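Local atomic coordinates of LpxE (Aquifex aeolicus, PDB entry 6EBU), a protein that probably acts as a membrane-embedded lipid A 1-phosphatase of the PAP2 superfamily, removing the 1-phosphate group from lipid A in the bacterial envelope. Residues 142-147 against 152-157; 7-12 against 103-108; 69-74 against 109-114; 119-122 against 128-131. The protein carries 1 engineered substitution. One frame throughout, in Å; residues are numbered along the deposited sequence.

Interaction 1. Residues 142-147 against 152-157. With BOG (octyl beta-D-glucopyranoside), chain D; BOG (octyl beta-D-glucopyranoside), chain F; SO4 (sulfate ion), chain B.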
# COMPACT_ATOMS: atom_id res chain seq x y z
N GLU A 142 -6.13 -0.76 -5.29
CA GLU A 142 -7.18 -1.48 -4.58
C GLU A 142 -7.68 -0.69 -3.38
O GLU A 142 -8.89 -0.68 -3.10
CB GLU A 142 -6.66 -2.85 -4.14
CG GLU A 142 -7.56 -3.60 -3.19
CD GLU A 142 -6.99 -3.65 -1.79
OE1 GLU A 142 -7.65 -3.17 -0.85
OE2 GLU A 142 -5.86 -4.17 -1.63
N ARG A 143 -6.78 -0.01 -2.66
CA ARG A 143 -7.20 0.76 -1.49
C ARG A 143 -8.17 1.87 -1.87
O ARG A 143 -9.14 2.13 -1.16
CB ARG A 143 -5.98 1.33 -0.77
CG ARG A 143 -4.93 0.30 -0.37
CD ARG A 143 -5.57 -0.92 0.27
NE ARG A 143 -5.80 -0.73 1.70
CZ ARG A 143 -6.68 -1.42 2.42
NH1 ARG A 143 -7.42 -2.36 1.83
NH2 ARG A 143 -6.82 -1.18 3.71
N ILE A 144 -7.92 2.54 -3.00
CA ILE A 144 -8.82 3.59 -3.45
C ILE A 144 -10.12 3.00 -3.97
O ILE A 144 -11.21 3.50 -3.68
CB ILE A 144 -8.13 4.47 -4.51
CG1 ILE A 144 -6.74 4.88 -4.03
CG2 ILE A 144 -8.98 5.70 -4.82
CD1 ILE A 144 -5.95 5.65 -5.07
N TYR A 145 -10.03 1.92 -4.76
CA TYR A 145 -11.23 1.28 -5.27
C TYR A 145 -12.12 0.77 -4.15
O TYR A 145 -13.35 0.80 -4.26
CB TYR A 145 -10.86 0.13 -6.22
CG TYR A 145 -12.06 -0.51 -6.87
CD1 TYR A 145 -12.56 -0.03 -8.08
CD2 TYR A 145 -12.70 -1.59 -6.28
CE1 TYR A 145 -13.66 -0.61 -8.68
CE2 TYR A 145 -13.80 -2.18 -6.87
CZ TYR A 145 -14.28 -1.68 -8.07
OH TYR A 145 -15.38 -2.26 -8.66
N ALA A 146 -11.52 0.29 -3.06
CA ALA A 146 -12.30 -0.18 -1.92
C ALA A 146 -12.94 0.96 -1.14
O ALA A 146 -13.78 0.70 -0.27
CB ALA A 146 -11.41 -1.00 -0.98
N GLY A 147 -12.58 2.21 -1.43
CA GLY A 147 -13.14 3.34 -0.72
C GLY A 147 -12.57 3.59 0.66
O GLY A 147 -13.17 4.34 1.43
N LEU A 152 -3.90 10.60 -1.96
CA LEU A 152 -2.78 11.11 -1.18
C LEU A 152 -2.19 10.02 -0.29
O LEU A 152 -0.96 9.94 -0.14
CB LEU A 152 -3.23 12.31 -0.34
CG LEU A 152 -2.24 12.80 0.73
CD1 LEU A 152 -0.98 13.34 0.07
CD2 LEU A 152 -2.88 13.84 1.63
N ASP A 153 -3.04 9.18 0.30
CA ASP A 153 -2.56 8.14 1.20
C ASP A 153 -1.74 7.09 0.46
O ASP A 153 -0.72 6.62 0.97
CB ASP A 153 -3.74 7.48 1.92
CG ASP A 153 -4.72 8.48 2.48
OD1 ASP A 153 -4.28 9.56 2.92
OD2 ASP A 153 -5.93 8.17 2.50
N VAL A 154 -2.18 6.70 -0.74
CA VAL A 154 -1.47 5.65 -1.46
C VAL A 154 -0.23 6.20 -2.14
O VAL A 154 0.75 5.47 -2.33
CB VAL A 154 -2.41 4.94 -2.45
CG1 VAL A 154 -3.72 4.58 -1.78
CG2 VAL A 154 -2.65 5.81 -3.68
N PHE A 155 -0.23 7.48 -2.51
CA PHE A 155 0.97 8.07 -3.11
C PHE A 155 2.08 8.20 -2.07
O PHE A 155 3.23 7.83 -2.33
CB PHE A 155 0.65 9.43 -3.73
CG PHE A 155 1.84 10.11 -4.34
CD1 PHE A 155 2.34 9.69 -5.56
CD2 PHE A 155 2.46 11.16 -3.68
CE1 PHE A 155 3.45 10.32 -6.12
CE2 PHE A 155 3.57 11.78 -4.24
CZ PHE A 155 4.06 11.36 -5.46
N VAL A 156 1.75 8.72 -0.89
CA VAL A 156 2.74 8.84 0.17
C VAL A 156 3.13 7.47 0.70
O VAL A 156 4.30 7.20 0.98
CB VAL A 156 2.22 9.77 1.29
CG1 VAL A 156 3.15 9.74 2.49
CG2 VAL A 156 2.06 11.19 0.76
N GLY A 157 2.15 6.57 0.82
CA GLY A 157 2.46 5.20 1.22
C GLY A 157 3.44 4.54 0.27
O GLY A 157 4.42 3.92 0.70
O1 BOG D . 4.64 7.07 -6.55
C1' BOG D . 3.93 6.04 -7.23
C2' BOG D . 2.52 5.90 -6.61
C3' BOG D . 1.80 4.64 -7.20
C4' BOG D . 0.44 4.45 -6.47
C5' BOG D . -0.53 3.66 -7.37
C6' BOG D . -1.98 4.06 -7.05
C7' BOG D . -2.68 4.48 -8.34
C8' BOG D . -4.19 4.55 -8.10
O1 BOG F . -5.19 -3.00 7.86
C1' BOG F . -4.62 -3.75 6.79
C2' BOG F . -5.53 -4.96 6.48
C3' BOG F . -5.40 -5.36 4.98
C4' BOG F . -6.81 -5.49 4.33
C5' BOG F . -7.72 -4.33 4.82
C6' BOG F . -9.19 -4.66 4.49
C7' BOG F . -9.76 -5.63 5.52
C8' BOG F . -9.84 -4.94 6.88
S SO4 B . -4.17 0.57 5.78
O1 SO4 B . -4.31 0.34 4.34
O2 SO4 B . -5.48 0.46 6.42
O3 SO4 B . -3.64 1.92 5.98
O4 SO4 B . -3.26 -0.41 6.35
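Ile-144 and Val-154 carry this contact, one branched side chain lying obliquely over the other between helices 126-145 and 151-170. The closest pair is CD1 of Ile-144 and CG2 of Val-154, 3.6 Å apart, and CG1 of Ile-144 lies 3.8 Å from CG1 of Val-154. Because CG1 of Ile-144 stands anti to its carbonyl carbon and the chain then runs straight on (chi2 175°), the terminal methyl is carried toward the second helix, although its stem does not point that way. The octyl tail of one detergent continues this oily patch, its C8' lying 3.7 Å from CD1 of Ile-144. Arg-143 divides its side chain between two tasks. Its CB stays with the helix pair, 4.1 Å from CG1 of Val-154, whereas bends at chi2 (-45°) and chi3 (-85°) swing the guanidinium away to the bound sulfate. There O1 of the sulfate accepts from both NE (3.2 Å) and NH2 (3.0 Å), approaching at the edge of the group. On another part of that edge, NH1 bonds in plane to the syn lone pair of Glu-142 OE1 at 2.8 Å, a salt bridge that, with the sulfate bonds, limits how the guanidinium can turn. Gly-108, Lys-79, Arg-86 and His-149 complete the sulfate site. Apolar packing thus joins the two helices here, while a planar cation braced by a carboxylate meets the anion, consistent with a phosphate-binding pocket.

Interaction 2. Residues 7-12 against 103-108. With BOG (octyl beta-D-glucopyranoside), chain E; SO4 (sulfate ion), chain B.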
# COMPACT_ATOMS: atom_id res chain seq x y z
N MET A 7 -7.20 19.98 11.36
CA MET A 7 -6.50 19.98 10.08
C MET A 7 -6.77 18.70 9.30
O MET A 7 -6.37 17.62 9.70
N VAL A 8 -7.47 18.84 8.17
CA VAL A 8 -7.79 17.73 7.29
C VAL A 8 -6.98 17.92 6.01
O VAL A 8 -7.36 18.71 5.14
CB VAL A 8 -9.29 17.63 7.00
CG1 VAL A 8 -9.57 16.53 6.00
CG2 VAL A 8 -10.07 17.39 8.29
N ILE A 9 -5.86 17.20 5.90
CA ILE A 9 -4.99 17.34 4.73
C ILE A 9 -5.55 16.65 3.49
O ILE A 9 -4.98 16.81 2.40
CB ILE A 9 -3.59 16.79 5.02
CG1 ILE A 9 -3.66 15.32 5.45
CG2 ILE A 9 -2.89 17.63 6.09
CD1 ILE A 9 -2.31 14.68 5.67
N GLU A 10 -6.63 15.89 3.62
CA GLU A 10 -7.20 15.15 2.49
C GLU A 10 -8.18 15.97 1.67
O GLU A 10 -8.62 15.51 0.61
CB GLU A 10 -7.90 13.88 2.99
CG GLU A 10 -7.17 13.15 4.11
CD GLU A 10 -6.38 11.95 3.60
OE1 GLU A 10 -6.33 10.92 4.30
OE2 GLU A 10 -5.81 12.04 2.49
N ASP A 11 -8.53 17.18 2.11
CA ASP A 11 -9.58 17.97 1.47
C ASP A 11 -8.96 19.02 0.56
O ASP A 11 -8.91 20.21 0.86
CB ASP A 11 -10.48 18.59 2.54
CG ASP A 11 -11.71 19.29 1.96
OD1 ASP A 11 -11.80 19.49 0.73
OD2 ASP A 11 -12.60 19.65 2.76
N PHE A 12 -8.45 18.54 -0.58
CA PHE A 12 -8.09 19.42 -1.69
C PHE A 12 -8.61 18.81 -2.98
O PHE A 12 -8.89 17.61 -3.06
CB PHE A 12 -6.58 19.71 -1.76
CG PHE A 12 -5.71 18.49 -1.87
CD1 PHE A 12 -5.39 17.75 -0.75
CD2 PHE A 12 -5.18 18.12 -3.09
CE1 PHE A 12 -4.58 16.64 -0.84
CE2 PHE A 12 -4.36 17.01 -3.19
CZ PHE A 12 -4.06 16.27 -2.07
N ARG A 103 -7.68 6.74 10.52
CA ARG A 103 -6.24 6.56 10.30
C ARG A 103 -5.94 6.37 8.81
O ARG A 103 -5.32 5.39 8.39
CB ARG A 103 -5.70 5.40 11.14
CG ARG A 103 -5.81 5.62 12.64
CD ARG A 103 -6.45 4.43 13.33
N SER A 104 -6.38 7.35 8.02
CA SER A 104 -6.31 7.24 6.56
C SER A 104 -4.91 7.51 6.03
O SER A 104 -4.49 6.89 5.05
CB SER A 104 -7.33 8.19 5.93
OG SER A 104 -7.42 7.99 4.53
N PHE A 105 -4.19 8.44 6.65
CA PHE A 105 -2.90 8.88 6.12
C PHE A 105 -1.77 8.26 6.93
O PHE A 105 -1.72 8.45 8.15
CB PHE A 105 -2.80 10.40 6.17
CG PHE A 105 -1.54 10.95 5.57
CD1 PHE A 105 -1.44 11.18 4.21
CD2 PHE A 105 -0.45 11.24 6.38
CE1 PHE A 105 -0.27 11.69 3.67
CE2 PHE A 105 0.72 11.76 5.84
CZ PHE A 105 0.81 11.98 4.48
N PRO A 106 -0.85 7.51 6.30
CA PRO A 106 -0.90 7.08 4.91
C PRO A 106 -1.41 5.65 4.78
O PRO A 106 -1.91 5.10 5.76
CB PRO A 106 0.55 7.20 4.46
CG PRO A 106 1.32 6.83 5.70
CD PRO A 106 0.47 7.22 6.90
N SER A 107 -1.27 5.04 3.60
CA SER A 107 -1.74 3.68 3.37
C SER A 107 -0.65 2.68 3.75
O SER A 107 0.41 2.63 3.12
CB SER A 107 -2.14 3.48 1.91
OG SER A 107 -2.40 2.11 1.65
N GLY A 108 -0.93 1.87 4.77
CA GLY A 108 0.04 0.88 5.21
C GLY A 108 0.18 -0.29 4.25
O GLY A 108 1.28 -0.81 4.05
O1 BOG E . -4.52 1.61 10.58
C1' BOG E . -5.69 0.87 10.92
C2' BOG E . -6.93 1.73 10.60
C3' BOG E . -8.11 1.31 11.53
C4' BOG E . -9.38 2.10 11.14
C5' BOG E . -10.50 1.79 12.15
C6' BOG E . -11.84 2.32 11.61
C7' BOG E . -12.95 2.04 12.63
C8' BOG E . -13.99 1.11 12.01
S SO4 B . -4.17 0.57 5.78
O1 SO4 B . -4.31 0.34 4.34
O2 SO4 B . -5.48 0.46 6.42
O3 SO4 B . -3.64 1.92 5.98
O4 SO4 B . -3.26 -0.41 6.35
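Phe-105 receives Ile-9 over the face of its ring: CD1 of Ile-9 sits 3.8 Å from the ring centroid and only 11° off the normal, a well-centred CH-pi contact. Ile-9 reaches it with CG1 held between its own backbone N and carbonyl carbon (chi1 58°), after which the chain extends straight to the methyl. A flat aromatic suits this place because it serves several neighbours at once, meeting Phe-82 edge-to-face and packing on Leu-152. With a serine at this position the face under Ile-9 is lost, and the isoleucine methyl would probably be left without its support, freeing the N-terminal loop to shift. Glu-10 enters beside the ring on a chain bent at chi2, so that OE1 comes 4.0 Å from CB of Phe-105 and 3.1 Å from OG of Ser-104. The hydroxyl of Ser-104, however, makes its hydrogen bond to Asp-153, whose carboxylate also lies near that of Glu-10; such crowding of acidic groups would be expected to raise the proton affinity of Glu-10. Beyond Phe-105, a cis peptide leads into Pro-106, and Ser-107 takes the N-cap position of helix 108-121. The N of Gly-108 donates almost straight (172°) to O3 of the sulfate at 3.0 Å. This run, delivering a helix N terminus to an anion, is consistent with the Pro-Ser-Gly core of the second of three PAP2 phosphatase motifs, here backed by the N-terminal loop.

Interaction 3. Residues 69-74 against 109-114. Engineered in segment 69-74: Met-69 (natural residue Ile). With BOG (octyl beta-D-glucopyranoside), chain F.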
# COMPACT_ATOMS: atom_id res chain seq x y z
N MET A 69 10.36 -3.02 8.96
CA MET A 69 10.43 -2.35 10.25
C MET A 69 10.43 -0.83 10.07
O MET A 69 9.74 -0.11 10.81
CB MET A 69 11.68 -2.79 11.00
CG MET A 69 11.51 -4.03 11.85
SD MET A 69 13.04 -4.47 12.69
CE MET A 69 13.50 -2.90 13.42
N LEU A 70 11.20 -0.33 9.10
CA LEU A 70 11.26 1.11 8.87
C LEU A 70 9.91 1.65 8.43
O LEU A 70 9.40 2.61 9.01
CB LEU A 70 12.33 1.42 7.82
CG LEU A 70 13.80 1.27 8.22
CD1 LEU A 70 14.71 1.49 7.02
CD2 LEU A 70 14.15 2.24 9.34
N GLU A 71 9.30 1.04 7.40
CA GLU A 71 8.04 1.56 6.89
C GLU A 71 6.92 1.41 7.91
O GLU A 71 6.08 2.30 8.04
CB GLU A 71 7.67 0.88 5.56
CG GLU A 71 7.40 -0.61 5.65
CD GLU A 71 5.93 -0.94 5.81
OE1 GLU A 71 5.10 -0.00 5.80
OE2 GLU A 71 5.60 -2.13 5.96
N THR A 72 6.91 0.30 8.65
CA THR A 72 5.85 0.09 9.64
C THR A 72 5.89 1.16 10.72
O THR A 72 4.86 1.75 11.07
CB THR A 72 5.98 -1.30 10.27
OG1 THR A 72 5.77 -2.30 9.27
CG2 THR A 72 4.97 -1.47 11.39
N VAL A 73 7.08 1.43 11.27
CA VAL A 73 7.22 2.47 12.28
C VAL A 73 6.79 3.82 11.72
O VAL A 73 6.01 4.56 12.34
CB VAL A 73 8.66 2.51 12.81
CG1 VAL A 73 8.92 3.81 13.56
CG2 VAL A 73 8.93 1.31 13.71
N LEU A 74 7.27 4.15 10.52
CA LEU A 74 6.94 5.43 9.91
C LEU A 74 5.45 5.54 9.59
O LEU A 74 4.87 6.62 9.71
CB LEU A 74 7.78 5.63 8.65
CG LEU A 74 7.62 6.94 7.88
CD1 LEU A 74 7.65 8.13 8.82
CD2 LEU A 74 8.70 7.06 6.82
N ASP A 109 -0.93 -0.72 3.64
CA ASP A 109 -0.87 -1.79 2.65
C ASP A 109 -0.04 -1.37 1.45
O ASP A 109 0.75 -2.16 0.92
CB ASP A 109 -2.27 -2.19 2.21
CG ASP A 109 -3.01 -2.97 3.26
OD1 ASP A 109 -2.43 -3.21 4.35
OD2 ASP A 109 -4.17 -3.35 3.00
N THR A 110 -0.22 -0.13 0.99
CA THR A 110 0.57 0.37 -0.13
C THR A 110 2.05 0.47 0.24
O THR A 110 2.92 0.10 -0.55
CB THR A 110 0.03 1.72 -0.59
OG1 THR A 110 -1.37 1.60 -0.88
CG2 THR A 110 0.75 2.19 -1.84
N ALA A 111 2.34 0.96 1.44
CA ALA A 111 3.73 1.10 1.87
C ALA A 111 4.43 -0.25 1.95
O ALA A 111 5.56 -0.41 1.48
CB ALA A 111 3.79 1.82 3.22
N MET A 112 3.76 -1.25 2.53
CA MET A 112 4.34 -2.59 2.61
C MET A 112 4.54 -3.19 1.22
O MET A 112 5.59 -3.78 0.93
CB MET A 112 3.46 -3.50 3.47
CG MET A 112 4.03 -4.90 3.68
SD MET A 112 2.78 -6.16 4.02
CE MET A 112 2.10 -6.41 2.38
N ALA A 113 3.54 -3.04 0.35
CA ALA A 113 3.63 -3.62 -0.99
C ALA A 113 4.77 -3.00 -1.79
O ALA A 113 5.50 -3.70 -2.49
CB ALA A 113 2.30 -3.45 -1.72
N PHE A 114 4.94 -1.68 -1.69
CA PHE A 114 6.05 -1.04 -2.38
C PHE A 114 7.38 -1.31 -1.69
O PHE A 114 8.43 -1.29 -2.34
CB PHE A 114 5.81 0.47 -2.50
CG PHE A 114 4.99 0.85 -3.70
CD1 PHE A 114 3.60 0.83 -3.65
CD2 PHE A 114 5.60 1.21 -4.89
CE1 PHE A 114 2.85 1.17 -4.76
CE2 PHE A 114 4.85 1.55 -6.00
CZ PHE A 114 3.47 1.53 -5.94
O1 BOG F . -5.19 -3.00 7.86
C1' BOG F . -4.62 -3.75 6.79
C2' BOG F . -5.53 -4.96 6.48
C3' BOG F . -5.40 -5.36 4.98
C4' BOG F . -6.81 -5.49 4.33
C5' BOG F . -7.72 -4.33 4.82
C6' BOG F . -9.19 -4.66 4.49
C7' BOG F . -9.76 -5.63 5.52
C8' BOG F . -9.84 -4.94 6.88
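Glu-71 of helix 61-82 lays its carboxylate against Ala-111 and Met-112 of helix 108-121, at a place where the CA atoms of Glu-71 and Ala-111 are 6.6 Å apart. Along the second helix, Asp-109 comes first and turns the other way, its OD2 lying 3.1 Å from C3' of a detergent tail. Thr-110 also points away and touches Arg-143, and its hydroxyl is hydrogen-bonded to that of Ser-107. Ala-111 is the first to meet the partner helix: its CB, 3.4 Å from OE1 of Glu-71, is small enough to let the acidic group come close to the backbone. Next, CB of Met-112 packs 3.6 Å from OE2 of Glu-71, and the CD of that carboxylate stands 3.9 Å from the CA of Met-112. The rest of the methionine leads off toward Ile-68 and Tyr-135, a flexible apolar arm suited to packing on both an aliphatic and an aromatic neighbour. Ala-113 and Phe-114 then look to helix 126-145, and Phe-114 also packs on helix 151-170. Glu-71 attains its position with CG between the backbone N and carbonyl carbon (chi1 64°) and a turn at chi2 (95°), which folds the carboxylate across the interface. Cut back to an alanine here, the side chain no longer spans the two helices, and a gap would probably open beside Ala-111 and Met-112. The interface joins an acid mainly to carbon atoms, without a hydrogen bond between the segments; such surroundings would tend to favour a protonated carboxyl.

Interaction 4. Residues 119-122 against 128-131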
# COMPACT_ATOMS: atom_id res chain seq x y z
N VAL A 119 12.54 -3.94 -2.42
CA VAL A 119 13.64 -4.77 -1.93
C VAL A 119 13.80 -6.01 -2.80
O VAL A 119 14.93 -6.45 -3.07
CB VAL A 119 13.40 -5.14 -0.45
CG1 VAL A 119 14.45 -6.14 0.03
CG2 VAL A 119 13.42 -3.89 0.42
N LEU A 120 12.69 -6.60 -3.25
CA LEU A 120 12.79 -7.85 -4.00
C LEU A 120 13.10 -7.64 -5.48
O LEU A 120 13.55 -8.58 -6.13
CB LEU A 120 11.50 -8.65 -3.85
CG LEU A 120 11.18 -9.13 -2.43
CD1 LEU A 120 10.15 -10.25 -2.45
CD2 LEU A 120 12.44 -9.57 -1.70
N SER A 121 12.88 -6.44 -6.02
CA SER A 121 13.25 -6.16 -7.40
C SER A 121 14.74 -5.91 -7.57
O SER A 121 15.25 -6.00 -8.70
CB SER A 121 12.49 -4.95 -7.94
OG SER A 121 11.09 -5.17 -7.93
N HIS A 122 15.46 -5.61 -6.49
CA HIS A 122 16.85 -5.21 -6.59
C HIS A 122 17.71 -6.35 -7.13
O HIS A 122 17.68 -7.47 -6.61
CB HIS A 122 17.37 -4.77 -5.22
CG HIS A 122 18.77 -4.25 -5.24
ND1 HIS A 122 19.87 -5.08 -5.17
CD2 HIS A 122 19.26 -2.99 -5.32
CE1 HIS A 122 20.97 -4.35 -5.21
NE2 HIS A 122 20.63 -3.08 -5.30
N ILE A 128 10.75 -9.61 -13.53
CA ILE A 128 10.48 -9.73 -12.10
C ILE A 128 10.19 -8.36 -11.49
O ILE A 128 9.32 -8.23 -10.62
CB ILE A 128 11.66 -10.43 -11.40
CG1 ILE A 128 11.68 -11.92 -11.76
CG2 ILE A 128 11.57 -10.25 -9.89
CD1 ILE A 128 12.68 -12.73 -10.98
N LYS A 129 10.89 -7.32 -11.94
CA LYS A 129 10.59 -5.98 -11.47
C LYS A 129 9.20 -5.54 -11.90
O LYS A 129 8.48 -4.89 -11.13
CB LYS A 129 11.63 -4.99 -11.99
CG LYS A 129 13.06 -5.35 -11.64
CD LYS A 129 14.00 -4.20 -11.96
CE LYS A 129 15.43 -4.53 -11.58
NZ LYS A 129 16.29 -3.32 -11.60
N ALA A 130 8.79 -5.91 -13.11
CA ALA A 130 7.46 -5.53 -13.59
C ALA A 130 6.36 -6.25 -12.82
O ALA A 130 5.32 -5.66 -12.52
CB ALA A 130 7.34 -5.82 -15.09
N ILE A 131 6.58 -7.52 -12.48
CA ILE A 131 5.59 -8.28 -11.72
C ILE A 131 5.42 -7.68 -10.33
O ILE A 131 4.29 -7.47 -9.87
CB ILE A 131 6.01 -9.76 -11.65
CG1 ILE A 131 5.81 -10.45 -13.00
CG2 ILE A 131 5.25 -10.49 -10.54
CD1 ILE A 131 6.48 -11.81 -13.10
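Ser-121 faces Lys-129 where helices 108-121 and 126-145 approach each other closely, with 4.9 Å between the CA atoms of these two residues. On the way there, Val-119 looks to another side, its branched chain packing on Pro-63, Leu-64 and Ala-67 of helix 61-82 and on Leu-169. Leu-120 follows and fills the space toward Leu-49, Leu-53 and Leu-132, where a bulky apolar residue suits the helix-to-helix surface. Two consecutive helices running antiparallel and joined by a few residues form a helical hairpin, and this contact lies at its closed end, within the PAP2 region. The small size of Ser-121 allows the close approach: its CB rests 3.8 Å from CG of Lys-129 and its OG 3.7 Å from CA of Lys-129. The OG stands anti to the carbonyl carbon (chi1 -61°), which turns the hydroxyl back along its own helix to hydrogen-bond with the O of Ala-117; there the hydroxyl has a partner although Ser-121 is buried. Lys-129 runs alongside, extended beyond CG, and passes its CE 3.2 Å from the O of Ser-121; its NZ lies farther from that oxygen, at 4.1 Å. The long aliphatic stem therefore does the packing while the amine continues beyond it. At His-122 the chain leaves helical geometry, and the ring is carried on a stem that points away from helix 126-145, while its carbonyl oxygen accepts a hydrogen bond from Lys-60.

In the fold
Interactions 1 and 3 lie in the buried interior of the helix bundle, whereas interactions 2 and 4 are only partly buried and sit on opposite sides of the chain's centre. Helix 126-145 serves both 1 and 4, and helix 108-121 both 3 and 4, so interaction 4 closes at one end the hairpin whose far parts border the sulfate pocket. Interactions 1 and 2 meet directly, through Asp-153 and Ser-104, and converge on the same sulfate. Their chemistry follows place: apolar packing beside anion-binding groups in 1, an aromatic face with clustered acids in 2, a carboxylate among carbons in 3, and small-residue packing under a lysine stem in 4.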